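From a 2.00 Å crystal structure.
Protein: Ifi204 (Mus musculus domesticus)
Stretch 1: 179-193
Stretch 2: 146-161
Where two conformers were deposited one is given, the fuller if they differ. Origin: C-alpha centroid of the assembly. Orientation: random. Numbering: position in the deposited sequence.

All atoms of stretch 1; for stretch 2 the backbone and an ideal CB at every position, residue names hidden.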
ATOM      1  N   GLY A 179      15.451 -17.133  -6.266  1.00 85.13           N
ATOM      2  CA  GLY A 179      14.153 -16.860  -5.683  1.00 64.12           C
ATOM      3  C   GLY A 179      13.590 -15.482  -5.981  1.00 67.12           C
ATOM      4  O   GLY A 179      14.123 -14.675  -6.750  1.00 58.35           O
ATOM      5  N   TRP A 180      12.457 -15.220  -5.345  1.00 60.08           N
ATOM      6  CA  TRP A 180      11.725 -13.984  -5.536  1.00 62.90           C
ATOM      7  C   TRP A 180      11.843 -13.120  -4.287  1.00 63.38           C
ATOM      8  O   TRP A 180      12.030 -13.629  -3.178  1.00 61.51           O
ATOM      9  CB  TRP A 180      10.252 -14.266  -5.842  1.00 66.29           C
ATOM     10  CG  TRP A 180      10.010 -14.933  -7.162  1.00 66.66           C
ATOM     11  CD1 TRP A 180      10.231 -16.243  -7.471  1.00 70.89           C
ATOM     12  CD2 TRP A 180       9.489 -14.324  -8.352  1.00 70.87           C
ATOM     13  NE1 TRP A 180       9.882 -16.487  -8.777  1.00 73.03           N
ATOM     14  CE2 TRP A 180       9.425 -15.324  -9.340  1.00 69.29           C
ATOM     15  CE3 TRP A 180       9.075 -13.027  -8.680  1.00 78.38           C
ATOM     16  CZ2 TRP A 180       8.960 -15.069 -10.634  1.00 66.71           C
ATOM     17  CZ3 TRP A 180       8.606 -12.778  -9.968  1.00 75.60           C
ATOM     18  CH2 TRP A 180       8.557 -13.793 -10.926  1.00 71.84           C
ATOM     19  N   GLN A 181      11.723 -11.807  -4.476  1.00 50.79           N
ATOM     20  CA  GLN A 181      11.874 -10.841  -3.396  0.63 44.97           C
ATOM     21  C   GLN A 181      10.797  -9.769  -3.505  1.00 55.92           C
ATOM     22  O   GLN A 181      10.307  -9.469  -4.598  1.00 53.99           O
ATOM     23  CB  GLN A 181      13.250 -10.160  -3.423  0.63 48.33           C
ATOM     24  CG  GLN A 181      14.448 -11.132  -3.477  0.63 53.90           C
ATOM     25  CD  GLN A 181      14.806 -11.546  -4.898  0.63 58.64           C
ATOM     26  OE1 GLN A 181      14.558 -10.805  -5.852  0.63 52.34           O
ATOM     27  NE2 GLN A 181      15.376 -12.743  -5.045  0.63 57.99           N
ATOM     28  N   LEU A 182      10.450  -9.191  -2.364  1.00 52.98           N
ATOM     29  CA  LEU A 182       9.671  -7.965  -2.280  1.00 47.69           C
ATOM     30  C   LEU A 182      10.625  -6.916  -1.721  1.00 53.50           C
ATOM     31  O   LEU A 182      11.035  -6.996  -0.555  1.00 60.14           O
ATOM     32  CB  LEU A 182       8.444  -8.150  -1.398  1.00 48.96           C
ATOM     33  CG  LEU A 182       7.365  -9.084  -1.944  1.00 55.69           C
ATOM     34  CD1 LEU A 182       6.340  -9.355  -0.855  1.00 50.58           C
ATOM     35  CD2 LEU A 182       6.701  -8.437  -3.152  1.00 60.98           C
ATOM     36  N   ARG A 183      11.004  -5.964  -2.567  1.00 53.24           N
ATOM     37  CA  ARG A 183      11.978  -4.938  -2.231  1.00 45.00           C
ATOM     38  C   ARG A 183      11.292  -3.659  -1.773  1.00 53.51           C
ATOM     39  O   ARG A 183      10.406  -3.129  -2.456  1.00 47.51           O
ATOM     40  CB  ARG A 183      12.865  -4.645  -3.442  1.00 50.69           C
ATOM     41  CG  ARG A 183      14.090  -5.516  -3.528  1.00 61.26           C
ATOM     42  CD  ARG A 183      14.670  -5.489  -4.914  1.00 60.24           C
ATOM     43  NE  ARG A 183      15.362  -6.745  -5.200  1.00 70.26           N
ATOM     44  CZ  ARG A 183      16.594  -7.032  -4.779  1.00 71.39           C
ATOM     45  NH1 ARG A 183      17.268  -6.155  -4.047  1.00 73.25           N
ATOM     46  NH2 ARG A 183      17.146  -8.199  -5.087  1.00 69.48           N
ATOM     47  N   SER A 184      11.715  -3.160  -0.621  1.00 50.77           N
ATOM     48  CA  SER A 184      11.335  -1.819  -0.210  1.00 55.16           C
ATOM     49  C   SER A 184      11.760  -0.814  -1.272  1.00 56.89           C
ATOM     50  O   SER A 184      12.837  -0.934  -1.863  1.00 49.54           O
ATOM     51  CB  SER A 184      11.988  -1.488   1.129  1.00 58.90           C
ATOM     52  OG  SER A 184      13.383  -1.278   0.956  1.00 61.55           O
ATOM     53  N   VAL A 185      10.896   0.168  -1.526  1.00 52.71           N
ATOM     54  CA  VAL A 185      11.149   1.250  -2.474  1.00 55.58           C
ATOM     55  C   VAL A 185      10.695   2.562  -1.842  1.00 46.99           C
ATOM     56  O   VAL A 185      10.214   2.595  -0.701  1.00 45.08           O
ATOM     57  CB  VAL A 185      10.439   1.038  -3.831  1.00 54.60           C
ATOM     58  CG1 VAL A 185      11.054  -0.136  -4.615  1.00 52.28           C
ATOM     59  CG2 VAL A 185       8.950   0.858  -3.627  1.00 44.87           C
ATOM     60  N   ARG A 186      10.811   3.646  -2.619  1.00 50.62           N
ATOM     61  CA  ARG A 186      10.645   4.996  -2.080  1.00 54.80           C
ATOM     62  C   ARG A 186       9.300   5.198  -1.364  1.00 51.58           C
ATOM     63  O   ARG A 186       9.242   5.886  -0.334  1.00 46.94           O
ATOM     64  CB  ARG A 186      10.800   6.017  -3.206  1.00 62.09           C
ATOM     65  CG  ARG A 186      10.765   7.472  -2.733  1.00 61.78           C
ATOM     66  CD  ARG A 186      11.127   8.397  -3.872  1.00 64.56           C
ATOM     67  NE  ARG A 186      10.775   9.795  -3.625  1.00 66.89           N
ATOM     68  CZ  ARG A 186      11.477  10.628  -2.856  1.00 73.04           C
ATOM     69  NH1 ARG A 186      12.570  10.204  -2.236  1.00 78.64           N
ATOM     70  NH2 ARG A 186      11.082  11.887  -2.707  1.00 75.09           N
ATOM     71  N   HIS A 187       8.209   4.640  -1.894  1.00 44.34           N
ATOM     72  CA  HIS A 187       6.888   4.855  -1.291  1.00 50.61           C
ATOM     73  C   HIS A 187       6.450   3.699  -0.405  1.00 54.23           C
ATOM     74  O   HIS A 187       5.276   3.637  -0.022  1.00 43.11           O
ATOM     75  CB  HIS A 187       5.819   5.106  -2.359  1.00 44.40           C
ATOM     76  CG  HIS A 187       6.057   6.338  -3.174  1.00 48.68           C
ATOM     77  ND1 HIS A 187       5.559   6.500  -4.449  1.00 48.14           N
ATOM     78  CD2 HIS A 187       6.751   7.468  -2.895  1.00 50.35           C
ATOM     79  CE1 HIS A 187       5.947   7.668  -4.924  1.00 45.11           C
ATOM     80  NE2 HIS A 187       6.675   8.273  -4.003  1.00 46.96           N
ATOM     81  N   SER A 188       7.358   2.783  -0.074  1.00 47.77           N
ATOM     82  CA  SER A 188       6.973   1.625   0.718  1.00 40.26           C
ATOM     83  C   SER A 188       6.610   2.014   2.135  1.00 44.96           C
ATOM     84  O   SER A 188       7.065   3.022   2.694  1.00 48.02           O
ATOM     85  CB  SER A 188       8.092   0.559   0.787  1.00 42.06           C
ATOM     86  OG  SER A 188       8.457   0.093  -0.498  1.00 44.29           O
ATOM     87  N   TYR A 189       5.810   1.147   2.738  1.00 41.57           N
ATOM     88  CA  TYR A 189       5.436   1.286   4.133  1.00 43.20           C
ATOM     89  C   TYR A 189       5.289  -0.116   4.698  1.00 48.67           C
ATOM     90  O   TYR A 189       4.870  -1.043   3.999  1.00 50.65           O
ATOM     91  CB  TYR A 189       4.116   2.087   4.302  1.00 45.78           C
ATOM     92  CG  TYR A 189       3.608   2.073   5.732  1.00 46.18           C
ATOM     93  CD1 TYR A 189       4.087   2.985   6.672  1.00 44.39           C
ATOM     94  CD2 TYR A 189       2.675   1.136   6.151  1.00 44.47           C
ATOM     95  CE1 TYR A 189       3.639   2.957   8.004  1.00 49.05           C
ATOM     96  CE2 TYR A 189       2.219   1.100   7.465  1.00 43.62           C
ATOM     97  CZ  TYR A 189       2.703   2.004   8.391  1.00 51.47           C
ATOM     98  OH  TYR A 189       2.237   1.956   9.694  1.00 55.12           O
ATOM     99  N   MET A 190       5.629  -0.270   5.968  1.00 47.44           N
ATOM    100  CA  MET A 190       5.422  -1.553   6.609  1.00 46.88           C
ATOM    101  C   MET A 190       5.239  -1.329   8.099  1.00 54.91           C
ATOM    102  O   MET A 190       5.722  -0.339   8.656  1.00 57.39           O
ATOM    103  CB  MET A 190       6.601  -2.509   6.355  1.00 59.65           C
ATOM    104  CG  MET A 190       7.953  -1.962   6.799  1.00 67.20           C
ATOM    105  SD  MET A 190       9.343  -3.080   6.425  1.00 73.01           S
ATOM    106  CE  MET A 190       8.495  -4.625   6.382  1.00 51.34           C
ATOM    107  N   GLN A 191       4.523  -2.254   8.733  1.00 57.37           N
ATOM    108  CA  GLN A 191       4.420  -2.281  10.182  1.00 59.60           C
ATOM    109  C   GLN A 191       4.134  -3.712  10.613  1.00 70.18           C
ATOM    110  O   GLN A 191       3.582  -4.505   9.846  1.00 70.04           O
ATOM    111  CB  GLN A 191       3.336  -1.333  10.692  1.00 67.13           C
ATOM    112  CG  GLN A 191       1.989  -1.989  10.856  1.00 73.84           C
ATOM    113  CD  GLN A 191       0.852  -0.987  10.911  1.00 75.51           C
ATOM    114  OE1 GLN A 191      -0.183  -1.180  10.273  1.00 76.74           O
ATOM    115  NE2 GLN A 191       1.026   0.074  11.699  1.00 73.24           N
ATOM    116  N   VAL A 192       4.537  -4.045  11.846  1.00 73.72           N
ATOM    117  CA  VAL A 192       4.221  -5.346  12.419  1.00 77.98           C
ATOM    118  C   VAL A 192       2.847  -5.265  13.076  1.00 78.50           C
ATOM    119  O   VAL A 192       2.421  -4.206  13.550  1.00 76.74           O
ATOM    120  CB  VAL A 192       5.304  -5.801  13.424  1.00 80.59           C
ATOM    121  CG1 VAL A 192       6.704  -5.526  12.878  1.00 78.50           C
ATOM    122  CG2 VAL A 192       5.117  -5.117  14.756  1.00 85.39           C
ATOM    123  N   ILE A 193       2.144  -6.394  13.111  1.00 90.73           N
ATOM    124  CA  ILE A 193       0.832  -6.453  13.755  1.00 99.92           C
ATOM    125  C   ILE A 193       0.902  -7.177  15.102  1.00105.80           C
ATOM    126  O   ILE A 193       0.080  -6.940  15.994  1.00107.56           O
ATOM    127  CB  ILE A 193      -0.198  -7.126  12.836  1.00101.15           C
ATOM    128  CG1 ILE A 193      -0.006  -6.662  11.392  1.00 99.82           C
ATOM    129  CG2 ILE A 193      -1.612  -6.821  13.313  1.00104.32           C
ATOM    130  CD1 ILE A 193      -0.656  -7.561  10.360  1.00 94.67           C
ATOM    131  N   UNK A 146       7.602 -19.597  -0.207  1.00 74.87           N
ATOM    132  CA  UNK A 146       8.476 -18.785   0.630  1.00 77.25           C
ATOM    133  C   UNK A 146       9.224 -17.794  -0.250  1.00 75.70           C
ATOM    134  O   UNK A 146       9.501 -18.079  -1.419  1.00 74.51           O
ATOM    135  CB  UNK A 146       9.453 -19.659   1.419  1.00 77.25           C
ATOM    136  N   UNK A 147       9.546 -16.629   0.311  1.00 69.78           N
ATOM    137  CA  UNK A 147      10.345 -15.631  -0.394  1.00 67.25           C
ATOM    138  C   UNK A 147      10.992 -14.707   0.632  1.00 68.30           C
ATOM    139  O   UNK A 147      10.781 -14.836   1.842  1.00 71.29           O
ATOM    140  CB  UNK A 147       9.490 -14.836  -1.383  1.00 67.25           C
ATOM    141  N   UNK A 148      11.801 -13.778   0.135  1.00 68.80           N
ATOM    142  CA  UNK A 148      12.513 -12.811   0.958  1.00 68.73           C
ATOM    143  C   UNK A 148      11.885 -11.436   0.795  1.00 72.69           C
ATOM    144  O   UNK A 148      11.533 -11.037  -0.315  1.00 71.43           O
ATOM    145  CB  UNK A 148      13.998 -12.772   0.592  1.00 68.73           C
ATOM    146  N   UNK A 149      11.754 -10.710   1.897  1.00 69.36           N
ATOM    147  CA  UNK A 149      11.494  -9.280   1.861  1.00 62.96           C
ATOM    148  C   UNK A 149      12.819  -8.576   2.098  1.00 72.30           C
ATOM    149  O   UNK A 149      13.478  -8.808   3.116  1.00 74.96           O
ATOM    150  CB  UNK A 149      10.445  -8.867   2.896  1.00 62.96           C
ATOM    151  N   UNK A 150      13.235  -7.747   1.151  1.00 72.40           N
ATOM    152  CA  UNK A 150      14.498  -7.028   1.247  1.00 64.96           C
ATOM    153  C   UNK A 150      14.194  -5.602   1.674  1.00 65.46           C
ATOM    154  O   UNK A 150      13.488  -4.863   0.970  1.00 62.55           O
ATOM    155  CB  UNK A 150      15.264  -7.059  -0.077  1.00 64.96           C
ATOM    156  N   UNK A 151      14.702  -5.219   2.835  1.00 60.47           N
ATOM    157  CA  UNK A 151      14.483  -3.892   3.391  1.00 60.42           C
ATOM    158  C   UNK A 151      15.814  -3.162   3.462  1.00 63.97           C
ATOM    159  O   UNK A 151      16.817  -3.710   3.944  1.00 71.89           O
ATOM    160  CB  UNK A 151      13.829  -3.972   4.772  1.00 60.42           C
ATOM    161  N   UNK A 152      15.824  -1.929   2.971  1.00 66.09           N
ATOM    162  CA  UNK A 152      16.968  -1.034   3.061  1.00 69.91           C
ATOM    163  C   UNK A 152      16.485   0.363   3.432  1.00 70.50           C
ATOM    164  O   UNK A 152      15.402   0.783   3.022  1.00 73.10           O
ATOM    165  CB  UNK A 152      17.749  -1.009   1.745  1.00 69.91           C
ATOM    166  N   UNK A 153      17.296   1.090   4.203  1.00 62.26           N
ATOM    167  CA  UNK A 153      16.991   2.489   4.473  1.00 64.46           C
ATOM    168  C   UNK A 153      16.004   2.721   5.601  1.00 66.48           C
ATOM    169  O   UNK A 153      16.016   1.982   6.588  1.00 71.10           O
ATOM    170  CB  UNK A 153      16.446   3.140   3.200  1.00 64.46           C
ATOM    171  N   UNK A 154      15.125   3.726   5.457  1.00 73.36           N
ATOM    172  CA  UNK A 154      14.306   4.174   6.581  1.00 67.72           C
ATOM    173  C   UNK A 154      13.545   3.020   7.231  1.00 66.08           C
ATOM    174  O   UNK A 154      13.394   2.984   8.456  1.00 65.11           O
ATOM    175  CB  UNK A 154      13.320   5.248   6.116  1.00 67.72           C
ATOM    176  N   UNK A 155      13.083   2.053   6.439  1.00 62.73           N
ATOM    177  CA  UNK A 155      12.278   0.970   6.993  1.00 57.70           C
ATOM    178  C   UNK A 155      13.105  -0.067   7.754  1.00 72.00           C
ATOM    179  O   UNK A 155      12.515  -1.000   8.310  1.00 66.17           O
ATOM    180  CB  UNK A 155      11.505   0.279   5.868  1.00 57.70           C
ATOM    181  N   UNK A 156      14.439   0.063   7.823  1.00 66.39           N
ATOM    182  CA  UNK A 156      15.174  -0.852   8.693  1.00 72.36           C
ATOM    183  C   UNK A 156      14.951  -0.550  10.168  1.00 79.35           C
ATOM    184  O   UNK A 156      15.308  -1.383  11.006  1.00 78.37           O
ATOM    185  CB  UNK A 156      16.669  -0.789   8.375  1.00 72.36           C
ATOM    186  N   UNK A 157      14.368   0.604  10.505  1.00 68.67           N
ATOM    187  CA  UNK A 157      14.109   0.945  11.899  1.00 83.26           C
ATOM    188  C   UNK A 157      12.865   0.269  12.463  1.00 82.56           C
ATOM    189  O   UNK A 157      12.544   0.493  13.635  1.00 81.28           O
ATOM    190  CB  UNK A 157      13.970   2.462  12.040  1.00 83.26           C
ATOM    191  N   UNK A 158      12.156  -0.538  11.682  1.00 80.11           N
ATOM    192  CA  UNK A 158      10.930  -1.166  12.160  1.00 77.80           C
ATOM    193  C   UNK A 158      11.318  -2.412  12.948  1.00 85.30           C
ATOM    194  O   UNK A 158      11.775  -3.402  12.372  1.00 87.12           O
ATOM    195  CB  UNK A 158       9.990  -1.511  11.003  1.00 77.80           C
ATOM    196  N   UNK A 159      11.144  -2.361  14.272  1.00 88.14           N
ATOM    197  CA  UNK A 159      11.449  -3.507  15.122  1.00 90.59           C
ATOM    198  C   UNK A 159      10.630  -4.708  14.672  1.00 90.10           C
ATOM    199  O   UNK A 159       9.405  -4.732  14.822  1.00 80.33           O
ATOM    200  CB  UNK A 159      11.173  -3.186  16.592  1.00 90.59           C
ATOM    201  N   UNK A 160      11.295  -5.697  14.092  1.00 90.64           N
ATOM    202  CA  UNK A 160      10.612  -6.901  13.651  1.00 86.19           C
ATOM    203  C   UNK A 160      11.560  -8.074  13.797  1.00 90.51           C
ATOM    204  O   UNK A 160      12.685  -8.029  13.291  1.00 96.02           O
ATOM    205  CB  UNK A 160      10.122  -6.767  12.208  1.00 86.19           C
ATOM    206  N   UNK A 161      11.107  -9.107  14.487  1.00 88.57           N
ATOM    207  CA  UNK A 161      11.858 -10.340  14.617  1.00 90.84           C
ATOM    208  C   UNK A 161      10.994 -11.514  14.171  1.00 90.57           C
ATOM    209  O   UNK A 161       9.773 -11.370  14.014  1.00 81.43           O
ATOM    210  CB  UNK A 161      12.339 -10.534  16.056  1.00 90.84           C
TER

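Positions 146 to 151 run parallel to strand 180-183. At 146 CA-to-CB points sideways and finds nothing of stretch 1 within 5.5 Å, so almost any strand-compatible residue would serve. It is K146, whose chain leads away.

At 147 the ideal CB points toward stretch 1, 3.3 Å from W180 O, with W180 and L182 within reach of a flexible apolar chain; leucine, isoleucine or methionine would suit. M147 curls its end back, placing CE 3.5 Å from W180 CB and 4.1 Å from L182 CG.

The ideal CB of 148 lies 4.4 Å from Q181 CG, on the sheet face shared with Q181, and polar or aliphatic residues both fit. It is E148, with OE1 4.1 Å from Q181 CG. E148 N makes a weak hydrogen bond to W180 O (3.3 Å), and L182 N donates to E148 O (3.0 Å).

Position 149 pairs with L182, CA to CA 4.7 Å, and both side chains lie on one face, which favours a beta-branched or other aliphatic residue. V149 sets CG2 4.4 Å from L182 CB.

At 150 the ideal CB sits 4.0 Å from R183 CG and 5.0 Å from Q181 CB. These aliphatic portions favour a compact apolar residue. V150 meets Q181 CB through CG2 at 4.0 Å. V150 N donates a hydrogen bond to L182 O (2.9 Å). V150 O accepts one from S184 N (2.9 Å).

The CB of 151 points sideways, 4.9 Å from M190 SD, so an aliphatic residue is reasonable; V151 brings CG2 to 3.9 Å from that sulfur. At 152 the side chain has few constraints, but the backbone N donates to S184 OG (3.2 Å). Y152 leads its ring away, and a water bridges Y152 O and S184 OG.

Position 153 has phi/psi of 83/-143, where a CB would jam against the preceding carbonyl O: glycine, and G153 it is.

No atom of stretch 1 approaches the ideal CB of 154, yet the V185-S188 turn presents carbonyls farther out, inviting a long donor such as lysine or arginine. R154 reaches them: NH2 donates to S188 O (2.7 Å) and R186 O (2.8 Å), and NH1 to S188 O (3.0 Å).

At 155 CB points toward M190 SD, 4.0 Å away; a branched or long apolar residue would fill this space. L155 places CD2 3.7 Å from M190 CG and CD1 3.8 Å from S188 CB.

Positions 156 and 157 meet nothing here and are T156 and N157. The CB of 158 points toward M190 CG (4.7 Å), suiting an aliphatic residue; V158 also packs CG1 4.1 Å from V192 CG1. At 159 CA-to-CB points sideways with nothing of stretch 1 within 5.5 Å of the ideal CB, so many residues would do; it is R159, whose end leads away. At 160, V192 CG1 lies 3.7 Å from CB, favouring a small or apolar residue: C160. Position 161 points away, as E161.

Stretch 2 (146-161) KMEVVVYGRLTNVRCE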
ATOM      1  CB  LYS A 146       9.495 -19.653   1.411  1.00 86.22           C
ATOM      2  CG  LYS A 146       8.881 -20.620   2.419  1.00 96.36           C
ATOM      3  CD  LYS A 146       9.116 -22.082   2.006  1.00109.55           C
ATOM      4  CE  LYS A 146       8.291 -23.041   2.848  1.00108.66           C
ATOM      5  NZ  LYS A 146       8.870 -24.413   2.878  1.00127.04           N
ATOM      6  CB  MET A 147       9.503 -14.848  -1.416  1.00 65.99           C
ATOM      7  CG  MET A 147       8.184 -14.304  -0.878  1.00 68.77           C
ATOM      8  SD  MET A 147       7.125 -13.413  -2.079  1.00 64.12           S
ATOM      9  CE  MET A 147       8.306 -12.842  -3.285  1.00 54.14           C
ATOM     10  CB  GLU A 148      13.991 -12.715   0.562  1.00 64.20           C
ATOM     11  CG  GLU A 148      14.881 -13.828   1.004  1.00100.16           C
ATOM     12  CD  GLU A 148      16.321 -13.568   0.598  1.00104.39           C
ATOM     13  OE1 GLU A 148      16.531 -12.840  -0.399  1.00100.46           O
ATOM     14  OE2 GLU A 148      17.240 -14.080   1.272  1.00116.79           O
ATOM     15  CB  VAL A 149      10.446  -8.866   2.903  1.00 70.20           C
ATOM     16  CG1 VAL A 149      10.211  -7.360   2.850  1.00 60.80           C
ATOM     17  CG2 VAL A 149       9.139  -9.612   2.667  1.00 60.18           C
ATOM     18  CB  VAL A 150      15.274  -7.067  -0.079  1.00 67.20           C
ATOM     19  CG1 VAL A 150      16.622  -6.372   0.075  1.00 76.05           C
ATOM     20  CG2 VAL A 150      15.489  -8.516  -0.508  1.00 70.09           C
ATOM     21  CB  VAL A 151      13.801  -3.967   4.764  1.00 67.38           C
ATOM     22  CG1 VAL A 151      13.609  -2.571   5.342  1.00 66.20           C
ATOM     23  CG2 VAL A 151      12.447  -4.658   4.625  1.00 69.86           C
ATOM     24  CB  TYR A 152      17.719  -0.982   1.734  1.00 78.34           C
ATOM     25  CG  TYR A 152      18.953  -0.132   1.789  1.00 90.27           C
ATOM     26  CD1 TYR A 152      20.130  -0.632   2.331  1.00 99.99           C
ATOM     27  CD2 TYR A 152      18.947   1.170   1.310  1.00 89.67           C
ATOM     28  CE1 TYR A 152      21.268   0.137   2.391  1.00104.59           C
ATOM     29  CE2 TYR A 152      20.083   1.951   1.365  1.00100.53           C
ATOM     30  CZ  TYR A 152      21.240   1.428   1.908  1.00107.77           C
ATOM     31  OH  TYR A 152      22.377   2.193   1.967  1.00116.84           O
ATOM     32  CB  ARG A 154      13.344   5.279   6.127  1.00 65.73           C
ATOM     33  CG  ARG A 154      12.187   4.817   5.244  1.00 59.18           C
ATOM     34  CD  ARG A 154      11.274   5.995   4.834  1.00 60.52           C
ATOM     35  NE  ARG A 154      10.650   5.715   3.548  1.00 56.73           N
ATOM     36  CZ  ARG A 154       9.570   4.955   3.417  1.00 54.10           C
ATOM     37  NH1 ARG A 154       8.987   4.441   4.490  1.00 51.01           N
ATOM     38  NH2 ARG A 154       9.078   4.696   2.221  1.00 47.04           N
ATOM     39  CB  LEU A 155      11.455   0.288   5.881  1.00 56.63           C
ATOM     40  CG  LEU A 155      10.237   1.090   5.363  1.00 57.20           C
ATOM     41  CD1 LEU A 155       9.492   0.341   4.262  1.00 50.04           C
ATOM     42  CD2 LEU A 155       9.265   1.445   6.487  1.00 53.95           C
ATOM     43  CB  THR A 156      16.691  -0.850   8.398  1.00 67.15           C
ATOM     44  OG1 THR A 156      17.245   0.456   8.580  1.00 69.26           O
ATOM     45  CG2 THR A 156      16.974  -1.306   6.980  1.00 66.90           C
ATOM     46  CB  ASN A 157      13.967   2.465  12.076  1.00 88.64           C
ATOM     47  CG  ASN A 157      15.066   3.251  11.378  1.00 97.70           C
ATOM     48  OD1 ASN A 157      14.805   4.282  10.758  1.00105.31           O
ATOM     49  ND2 ASN A 157      16.305   2.770  11.484  1.00 96.92           N
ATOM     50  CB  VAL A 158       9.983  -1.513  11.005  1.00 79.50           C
ATOM     51  CG1 VAL A 158       8.790  -2.312  11.520  1.00 81.29           C
ATOM     52  CG2 VAL A 158       9.517  -0.248  10.271  1.00 64.13           C
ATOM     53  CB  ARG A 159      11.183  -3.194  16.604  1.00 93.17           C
ATOM     54  CG  ARG A 159      11.917  -4.125  17.578  1.00108.86           C
ATOM     55  CD  ARG A 159      11.727  -3.739  19.049  1.00119.79           C
ATOM     56  NE  ARG A 159      12.892  -4.112  19.856  1.00133.70           N
ATOM     57  CZ  ARG A 159      12.848  -4.459  21.142  1.00141.89           C
ATOM     58  NH1 ARG A 159      11.691  -4.483  21.790  1.00144.00           N
ATOM     59  NH2 ARG A 159      13.966  -4.782  21.784  1.00144.59           N
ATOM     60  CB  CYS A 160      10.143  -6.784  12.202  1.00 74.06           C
ATOM     61  SG  CYS A 160       9.250  -8.245  11.623  1.00 80.02           S
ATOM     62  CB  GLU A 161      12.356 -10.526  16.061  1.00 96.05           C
ATOM     63  CG  GLU A 161      13.071  -9.291  16.603  1.00107.15           C
ATOM     64  CD  GLU A 161      14.568  -9.306  16.309  1.00117.97           C
ATOM     65  OE1 GLU A 161      15.150 -10.408  16.231  1.00125.27           O
ATOM     66  OE2 GLU A 161      15.164  -8.220  16.134  1.00121.59           O
TER
HETATM   67  O   HOH W   1      14.569   1.078   0.153  1.00 66.43           O
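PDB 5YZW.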